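Local coordinates for protein Azi13 (PDB 5HMB) that acts in azinomycin biosynthesis, where it probably hydrolyses naphthoate-type thioesters as a hotdog-fold thioesterase of the PaaI family, at residues Val55-Ala60 and Gly125-His130. Sequence-based numbering, arbitrary orientation.
Sequences VVESVA and GQVRLH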
ATOM      1  N   VAL A  55      -0.435 -12.915  10.085  1.00 39.07           N
ATOM      2  CA  VAL A  55       0.565 -12.828  11.149  1.00 35.86           C
ATOM      3  C   VAL A  55       0.995 -11.385  11.366  1.00 38.40           C
ATOM      4  O   VAL A  55       1.213 -10.943  12.503  1.00 36.66           O
ATOM      5  CB  VAL A  55       1.779 -13.707  10.805  1.00 45.38           C
ATOM      6  CG1 VAL A  55       2.975 -13.334  11.696  1.00 38.46           C
ATOM      7  CG2 VAL A  55       1.415 -15.168  10.938  1.00 40.07           C
ATOM      8  N   VAL A  56       1.190 -10.646  10.277  1.00 40.27           N
ATOM      9  CA  VAL A  56       1.511  -9.227  10.397  1.00 36.56           C
ATOM     10  C   VAL A  56       0.391  -8.494  11.140  1.00 35.98           C
ATOM     11  O   VAL A  56       0.634  -7.717  12.074  1.00 37.74           O
ATOM     12  CB  VAL A  56       1.766  -8.644   8.993  1.00 40.26           C
ATOM     13  CG1 VAL A  56       1.726  -7.138   9.017  1.00 40.32           C
ATOM     14  CG2 VAL A  56       3.124  -9.123   8.450  1.00 33.21           C
ATOM     15  N   GLU A  57      -0.857  -8.747  10.744  1.00 40.27           N
ATOM     16  CA  GLU A  57      -1.988  -8.145  11.441  1.00 41.30           C
ATOM     17  C   GLU A  57      -1.964  -8.502  12.925  1.00 38.58           C
ATOM     18  O   GLU A  57      -2.043  -7.616  13.789  1.00 40.40           O
ATOM     19  CB  GLU A  57      -3.303  -8.580  10.778  1.00 35.40           C
ATOM     20  CG  GLU A  57      -4.517  -7.746  11.264  1.00 38.43           C
ATOM     21  CD  GLU A  57      -4.508  -6.328  10.692  1.00 45.28           C
ATOM     22  OE1 GLU A  57      -3.952  -6.133   9.589  1.00 48.51           O
ATOM     23  OE2 GLU A  57      -5.052  -5.409  11.336  1.00 52.11           O
ATOM     24  N   SER A  58      -1.799  -9.794  13.244  1.00 47.66           N
ATOM     25  CA  SER A  58      -1.816 -10.247  14.640  1.00 40.41           C
ATOM     26  C   SER A  58      -0.713  -9.590  15.463  1.00 44.27           C
ATOM     27  O   SER A  58      -0.952  -9.130  16.588  1.00 48.46           O
ATOM     28  CB  SER A  58      -1.653 -11.769  14.714  1.00 40.14           C
ATOM     29  OG  SER A  58      -2.628 -12.479  13.978  1.00 39.04           O
ATOM     30  N   VAL A  59       0.524  -9.592  14.956  1.00 40.61           N
ATOM     31  CA  VAL A  59       1.629  -9.123  15.787  1.00 38.03           C
ATOM     32  C   VAL A  59       1.545  -7.608  15.984  1.00 45.50           C
ATOM     33  O   VAL A  59       1.785  -7.091  17.086  1.00 41.32           O
ATOM     34  CB  VAL A  59       2.987  -9.559  15.203  1.00 46.55           C
ATOM     35  CG1 VAL A  59       4.102  -9.087  16.108  1.00 44.12           C
ATOM     36  CG2 VAL A  59       3.060 -11.089  15.050  1.00 38.61           C
ATOM     37  N   ALA A  60       1.185  -6.872  14.936  1.00 38.69           N
ATOM     38  CA  ALA A  60       1.024  -5.432  15.088  1.00 38.07           C
ATOM     39  C   ALA A  60      -0.156  -5.095  16.008  1.00 45.05           C
ATOM     40  O   ALA A  60      -0.050  -4.199  16.859  1.00 43.85           O
ATOM     41  CB  ALA A  60       0.863  -4.780  13.713  1.00 36.59           C
ATOM     42  N   GLY A 125       5.228  -6.213   6.591  1.00 32.43           N
ATOM     43  CA  GLY A 125       3.931  -5.566   6.462  1.00 36.18           C
ATOM     44  C   GLY A 125       3.811  -4.315   7.315  1.00 33.71           C
ATOM     45  O   GLY A 125       4.374  -4.225   8.409  1.00 37.33           O
ATOM     46  N   GLN A 126       3.044  -3.351   6.801  1.00 36.10           N
ATOM     47  CA  GLN A 126       2.700  -2.128   7.515  1.00 40.51           C
ATOM     48  C   GLN A 126       1.219  -2.170   7.853  1.00 43.77           C
ATOM     49  O   GLN A 126       0.394  -2.418   6.970  1.00 40.05           O
ATOM     50  CB  GLN A 126       2.992  -0.885   6.671  1.00 47.46           C
ATOM     51  CG  GLN A 126       4.324  -0.931   5.957  1.00 47.61           C
ATOM     52  CD  GLN A 126       5.491  -0.888   6.925  1.00 52.46           C
ATOM     53  OE1 GLN A 126       5.538  -0.021   7.803  1.00 47.86           O
ATOM     54  NE2 GLN A 126       6.432  -1.830   6.783  1.00 38.69           N
ATOM     55  N   VAL A 127       0.884  -1.912   9.116  1.00 35.22           N
ATOM     56  CA  VAL A 127      -0.474  -2.063   9.624  1.00 38.14           C
ATOM     57  C   VAL A 127      -0.920  -0.733  10.232  1.00 38.86           C
ATOM     58  O   VAL A 127      -0.286  -0.213  11.163  1.00 37.48           O
ATOM     59  CB  VAL A 127      -0.581  -3.200  10.651  1.00 40.56           C
ATOM     60  CG1 VAL A 127      -1.968  -3.251  11.252  1.00 36.95           C
ATOM     61  CG2 VAL A 127      -0.292  -4.506   9.986  1.00 36.29           C
ATOM     62  N   ARG A 128      -1.999  -0.180   9.688  1.00 36.67           N
ATOM     63  CA  ARG A 128      -2.603   1.040  10.193  1.00 39.31           C
ATOM     64  C   ARG A 128      -3.812   0.633  11.011  1.00 42.80           C
ATOM     65  O   ARG A 128      -4.613  -0.193  10.557  1.00 36.57           O
ATOM     66  CB  ARG A 128      -3.020   1.977   9.059  1.00 34.40           C
ATOM     67  CG  ARG A 128      -3.864   3.214   9.550  1.00 39.90           C
ATOM     68  CD  ARG A 128      -4.180   4.155   8.378  1.00 42.76           C
ATOM     69  NE  ARG A 128      -2.971   4.748   7.785  1.00 42.36           N
ATOM     70  CZ  ARG A 128      -2.448   5.894   8.214  1.00 53.79           C
ATOM     71  NH1 ARG A 128      -3.027   6.534   9.229  1.00 41.39           N
ATOM     72  NH2 ARG A 128      -1.361   6.405   7.640  1.00 40.25           N
ATOM     73  N   LEU A 129      -3.914   1.183  12.219  1.00 35.90           N
ATOM     74  CA  LEU A 129      -4.997   0.900  13.142  1.00 43.16           C
ATOM     75  C   LEU A 129      -5.562   2.205  13.687  1.00 46.65           C
ATOM     76  O   LEU A 129      -4.869   3.220  13.772  1.00 44.04           O
ATOM     77  CB  LEU A 129      -4.523   0.029  14.304  1.00 36.32           C
ATOM     78  CG  LEU A 129      -3.718  -1.225  13.969  1.00 48.01           C
ATOM     79  CD1 LEU A 129      -2.268  -1.051  14.388  1.00 42.30           C
ATOM     80  CD2 LEU A 129      -4.332  -2.440  14.647  1.00 45.17           C
ATOM     81  N   HIS A 130      -6.827   2.165  14.070  1.00 52.12           N
ATOM     82  CA  HIS A 130      -7.531   3.326  14.604  1.00 50.49           C
ATOM     83  C   HIS A 130      -7.674   3.154  16.110  1.00 47.09           C
ATOM     84  O   HIS A 130      -7.930   2.046  16.588  1.00 41.05           O
ATOM     85  CB  HIS A 130      -8.893   3.458  13.914  1.00 45.92           C
ATOM     86  CG  HIS A 130      -9.735   4.600  14.400  1.00 71.62           C
ATOM     87  ND1 HIS A 130      -9.324   5.916  14.346  1.00 78.78           N
ATOM     88  CD2 HIS A 130     -10.985   4.620  14.924  1.00 65.52           C
ATOM     89  CE1 HIS A 130     -10.274   6.695  14.834  1.00 67.58           C
ATOM     90  NE2 HIS A 130     -11.292   5.934  15.193  1.00 71.41           N
TER
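Val56 and Val127 meet branch to branch, CG1 of Val56 lying 3.5 Å from CG2 of Val127. This is slightly tighter than usual for two methyls. The two side chains run past each other in opposite directions. Val56 CG1 is anti to its backbone N (chi1 164°), and this carries the methyl out over the strand. The same methyl sits 3.7 Å from Gly125 CA. Gly125 has no side chain to block this methyl, and a CB there would clash with it. The helix can therefore come close to the strand backbone, with the CA atoms of Val56 and Gly125 5.9 Å apart. Ala60, one turn further along, places its CB 3.7 Å from Val127 CB. Val127 CG2 lies 3.9 Å from the same Ala60 CB, and so touches both Val56 and Ala60.

Helix 49-68 is the central helix of the hotdog fold, and strand 121-133 belongs to the curved antiparallel sheet wrapped around it. The axes of segments 55-60 and 125-130 come within 8.4 Å of each other and cross at -53°. No hydrogen bond joins the two segments. Val56 and Ala60 also touch Val112 on the adjoining strand 107-115. An alanine at Val56 would probably open a gap above Gly125 and leave CG2 of Val127 without its closest neighbour on the helix.

Val127 CG1, the other branch, faces the carboxylate of Glu57. The Glu57 chain leaves with CG anti to the backbone N and then bends at chi2 (73°). The bend brings the carboxylate toward the strand, with OE2 3.8 Å from Val127 CG1. The side chains of Glu57 and Val127 cross at about a right angle. Glu57 is buried, but OE1 accepts a hydrogen bond from Asn79 ND2 on strand 72-83, which helps fix the carboxylate. Phe83 of a second subunit also packs on Glu57.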